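PDB 1UZB: 1-pyrroline-5-carboxylate dehydrogenase, which probably catalyses the oxidation of the proline-derived 1-pyrroline-5-carboxylate, through its open-chain semialdehyde, to glutamate, as a member of the aldehyde dehydrogenase family. Local coordinates for residues 98-110 with 220-232. Residues are numbered along the deposited sequence; the frame is centred on the assembly and turned at random.
Sequences RSRLLLKAAALMR and FEIFHEAGFPPGV
Apolar packing sets Leu-101, Ala-105 and Leu-108 of helix 95-111 on Ile-222 and Ala-226, in the last turns of helix 213-226, and on Phe-228 in the loop after it. Helix 213-226 links parallel strands 203-207 and 233-235, a beta-alpha-beta crossover of what is probably the nucleotide-binding domain, as in the family. The axes approach to 8.9 Å and run at 129° to each other. Ala-105 CB lies 4.0 Å from Ala-226 CB. Ala-226 is a knob in a hole formed by Leu-101, Lys-104, Ala-105 and Leu-108. Leu-108 CD1 lies against Ala-226 N at 3.5 Å, and its CD2 against Glu-225 OE1. Gly-227 ends the second helix in a Schellman motif. In Phe-228, chi1 (-79°) swings the ring beside the backbone N, and chi2 (-81°) turns its face to Leu-101. Leu-101 CD2 makes a CH-pi contact, 3.9 Å from the ring centroid. Leu-102 CD1 meets the ring edge at CZ, 4.0 Å away. Replacing Phe-228 by an alanine would probably cost Leu-101 CD2 its ring face and Leu-102 CD1 its edge contact. Ile-222 CD1 packs on Met-109 CB. Lys-104 NZ hydrogen-bonds to Phe-516 O of another subunit. No hydrogen bond links the segments, so their fit rests on shape and apolar burial.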
# COMPACT_ATOMS: atom_id res chain seq x y z
N ARG A 98 -3.63 -13.54 22.51
CA ARG A 98 -2.73 -14.68 22.45
C ARG A 98 -1.31 -14.22 22.14
O ARG A 98 -0.34 -14.72 22.72
CB ARG A 98 -3.19 -15.69 21.40
CG ARG A 98 -4.47 -16.45 21.76
CD ARG A 98 -4.69 -17.66 20.85
NE ARG A 98 -4.94 -17.24 19.48
CZ ARG A 98 -6.14 -17.27 18.89
NH1 ARG A 98 -7.20 -17.72 19.55
NH2 ARG A 98 -6.28 -16.81 17.66
N SER A 99 -1.18 -13.25 21.24
CA SER A 99 0.14 -12.75 20.88
C SER A 99 0.81 -12.06 22.06
O SER A 99 2.02 -12.22 22.27
CB SER A 99 0.04 -11.80 19.68
OG SER A 99 -0.25 -12.54 18.50
N ARG A 100 0.06 -11.30 22.85
CA ARG A 100 0.65 -10.65 24.01
C ARG A 100 1.14 -11.70 25.00
O ARG A 100 2.16 -11.51 25.66
CB ARG A 100 -0.35 -9.71 24.70
CG ARG A 100 -0.44 -8.32 24.07
CD ARG A 100 -1.37 -7.41 24.87
NE ARG A 100 -2.79 -7.65 24.61
CZ ARG A 100 -3.46 -7.12 23.59
NH1 ARG A 100 -2.85 -6.30 22.74
NH2 ARG A 100 -4.75 -7.40 23.42
N LEU A 101 0.44 -12.83 25.09
CA LEU A 101 0.86 -13.89 26.00
C LEU A 101 2.22 -14.42 25.55
O LEU A 101 3.11 -14.65 26.37
CB LEU A 101 -0.18 -15.02 26.04
CG LEU A 101 -0.51 -15.53 27.45
CD1 LEU A 101 -1.61 -16.58 27.37
CD2 LEU A 101 0.74 -16.10 28.10
N LEU A 102 2.38 -14.62 24.24
CA LEU A 102 3.67 -15.09 23.73
C LEU A 102 4.76 -14.07 24.04
O LEU A 102 5.84 -14.42 24.50
CB LEU A 102 3.61 -15.32 22.22
CG LEU A 102 3.37 -16.77 21.78
CD1 LEU A 102 1.96 -17.18 22.15
CD2 LEU A 102 3.61 -16.91 20.27
N LEU A 103 4.47 -12.79 23.81
CA LEU A 103 5.46 -11.76 24.08
C LEU A 103 5.88 -11.77 25.55
O LEU A 103 7.05 -11.53 25.87
CB LEU A 103 4.92 -10.38 23.68
CG LEU A 103 4.68 -10.19 22.18
CD1 LEU A 103 3.98 -8.85 21.96
CD2 LEU A 103 6.00 -10.25 21.43
N LYS A 104 4.94 -12.04 26.44
CA LYS A 104 5.27 -12.11 27.86
C LYS A 104 6.23 -13.27 28.08
O LYS A 104 7.23 -13.14 28.79
CB LYS A 104 4.00 -12.29 28.69
CG LYS A 104 4.24 -12.71 30.13
CD LYS A 104 5.11 -11.72 30.89
CE LYS A 104 4.34 -10.48 31.28
NZ LYS A 104 5.12 -9.62 32.22
N ALA A 105 5.93 -14.42 27.48
CA ALA A 105 6.79 -15.59 27.62
C ALA A 105 8.20 -15.30 27.11
O ALA A 105 9.19 -15.75 27.70
CB ALA A 105 6.19 -16.78 26.88
N ALA A 106 8.31 -14.56 26.01
CA ALA A 106 9.62 -14.24 25.46
C ALA A 106 10.41 -13.37 26.43
O ALA A 106 11.62 -13.55 26.58
CB ALA A 106 9.47 -13.53 24.12
N ALA A 107 9.73 -12.42 27.07
CA ALA A 107 10.39 -11.54 28.02
C ALA A 107 10.90 -12.34 29.21
O ALA A 107 11.99 -12.09 29.72
CB ALA A 107 9.43 -10.44 28.49
N LEU A 108 10.09 -13.30 29.66
CA LEU A 108 10.48 -14.14 30.78
C LEU A 108 11.65 -15.04 30.40
O LEU A 108 12.55 -15.27 31.21
CB LEU A 108 9.28 -14.98 31.25
CG LEU A 108 8.13 -14.17 31.86
CD1 LEU A 108 6.95 -15.10 32.13
CD2 LEU A 108 8.59 -13.49 33.14
N MET A 109 11.64 -15.56 29.17
CA MET A 109 12.73 -16.42 28.73
C MET A 109 14.01 -15.60 28.61
O MET A 109 15.09 -16.07 28.98
CB MET A 109 12.39 -17.06 27.38
CG MET A 109 13.47 -18.03 26.89
SD MET A 109 13.03 -18.96 25.41
CE MET A 109 11.91 -20.18 26.10
N ARG A 110 13.89 -14.38 28.10
CA ARG A 110 15.06 -13.52 27.94
C ARG A 110 15.73 -13.24 29.28
O ARG A 110 16.95 -13.18 29.37
CB ARG A 110 14.65 -12.20 27.26
CG ARG A 110 15.82 -11.32 26.87
CD ARG A 110 15.38 -10.05 26.13
NE ARG A 110 14.77 -10.33 24.83
CZ ARG A 110 13.47 -10.30 24.58
NH1 ARG A 110 13.02 -10.57 23.36
NH2 ARG A 110 12.61 -10.00 25.54
N PHE A 220 8.86 -25.06 30.37
CA PHE A 220 7.48 -25.08 30.86
C PHE A 220 7.29 -24.22 32.10
O PHE A 220 6.19 -23.72 32.34
CB PHE A 220 6.97 -26.50 31.08
CG PHE A 220 6.20 -27.03 29.91
CD1 PHE A 220 6.86 -27.45 28.76
CD2 PHE A 220 4.81 -27.00 29.91
CE1 PHE A 220 6.15 -27.82 27.62
CE2 PHE A 220 4.09 -27.37 28.78
CZ PHE A 220 4.76 -27.78 27.63
N GLU A 221 8.35 -24.04 32.88
CA GLU A 221 8.24 -23.17 34.05
C GLU A 221 7.94 -21.78 33.51
O GLU A 221 7.16 -21.03 34.10
CB GLU A 221 9.56 -23.13 34.83
CG GLU A 221 9.85 -24.35 35.68
CD GLU A 221 11.11 -24.18 36.50
OE1 GLU A 221 12.18 -23.95 35.90
OE2 GLU A 221 11.04 -24.28 37.74
N ILE A 222 8.56 -21.43 32.39
CA ILE A 222 8.33 -20.13 31.77
C ILE A 222 6.90 -20.03 31.25
O ILE A 222 6.23 -19.01 31.46
CB ILE A 222 9.34 -19.89 30.62
CG1 ILE A 222 10.75 -19.73 31.20
CG2 ILE A 222 8.95 -18.65 29.83
CD1 ILE A 222 11.85 -19.72 30.16
N PHE A 223 6.41 -21.08 30.59
CA PHE A 223 5.04 -21.05 30.09
C PHE A 223 4.05 -20.87 31.25
O PHE A 223 3.07 -20.13 31.15
CB PHE A 223 4.68 -22.34 29.34
CG PHE A 223 5.43 -22.54 28.05
CD1 PHE A 223 5.94 -21.47 27.31
CD2 PHE A 223 5.59 -23.83 27.54
CE1 PHE A 223 6.59 -21.68 26.09
CE2 PHE A 223 6.23 -24.04 26.32
CZ PHE A 223 6.73 -22.97 25.60
N HIS A 224 4.32 -21.56 32.36
CA HIS A 224 3.46 -21.48 33.53
C HIS A 224 3.46 -20.07 34.10
O HIS A 224 2.40 -19.49 34.36
CB HIS A 224 3.91 -22.47 34.61
CG HIS A 224 3.09 -22.42 35.86
ND1 HIS A 224 1.78 -22.86 35.90
CD2 HIS A 224 3.37 -21.96 37.10
CE1 HIS A 224 1.30 -22.68 37.12
NE2 HIS A 224 2.25 -22.14 37.87
N GLU A 225 4.65 -19.51 34.29
CA GLU A 225 4.75 -18.16 34.83
C GLU A 225 4.09 -17.13 33.91
O GLU A 225 3.47 -16.17 34.39
CB GLU A 225 6.22 -17.79 35.07
CG GLU A 225 6.40 -16.40 35.64
CD GLU A 225 7.82 -16.13 36.11
OE1 GLU A 225 8.12 -14.97 36.44
OE2 GLU A 225 8.62 -17.08 36.15
N ALA A 226 4.23 -17.32 32.61
CA ALA A 226 3.63 -16.41 31.63
C ALA A 226 2.12 -16.36 31.76
O ALA A 226 1.49 -15.34 31.49
CB ALA A 226 4.02 -16.83 30.21
N GLY A 227 1.53 -17.49 32.16
CA GLY A 227 0.09 -17.52 32.35
C GLY A 227 -0.76 -18.20 31.30
O GLY A 227 -1.94 -17.89 31.17
N PHE A 228 -0.19 -19.12 30.52
CA PHE A 228 -1.00 -19.83 29.54
C PHE A 228 -2.11 -20.55 30.30
O PHE A 228 -1.86 -21.18 31.33
CB PHE A 228 -0.15 -20.84 28.77
CG PHE A 228 0.68 -20.23 27.67
CD1 PHE A 228 0.12 -19.93 26.44
CD2 PHE A 228 2.02 -19.92 27.89
CE1 PHE A 228 0.87 -19.34 25.43
CE2 PHE A 228 2.78 -19.32 26.89
CZ PHE A 228 2.21 -19.03 25.66
N PRO A 229 -3.36 -20.44 29.82
CA PRO A 229 -4.48 -21.11 30.50
C PRO A 229 -4.26 -22.61 30.64
O PRO A 229 -3.58 -23.23 29.83
CB PRO A 229 -5.66 -20.78 29.59
CG PRO A 229 -5.28 -19.44 29.02
CD PRO A 229 -3.83 -19.62 28.69
N PRO A 230 -4.85 -23.21 31.68
CA PRO A 230 -4.70 -24.65 31.89
C PRO A 230 -5.06 -25.47 30.66
O PRO A 230 -6.10 -25.23 30.03
CB PRO A 230 -5.64 -24.93 33.06
CG PRO A 230 -5.59 -23.65 33.84
CD PRO A 230 -5.67 -22.61 32.75
N GLY A 231 -4.20 -26.42 30.31
CA GLY A 231 -4.45 -27.28 29.17
C GLY A 231 -3.93 -26.80 27.82
O GLY A 231 -3.82 -27.60 26.90
N VAL A 232 -3.61 -25.51 27.70
CA VAL A 232 -3.12 -24.99 26.42
C VAL A 232 -1.78 -25.63 26.03
O VAL A 232 -1.58 -25.97 24.86
CB VAL A 232 -3.03 -23.45 26.46
CG1 VAL A 232 -2.41 -22.92 25.18
CG2 VAL A 232 -4.43 -22.88 26.63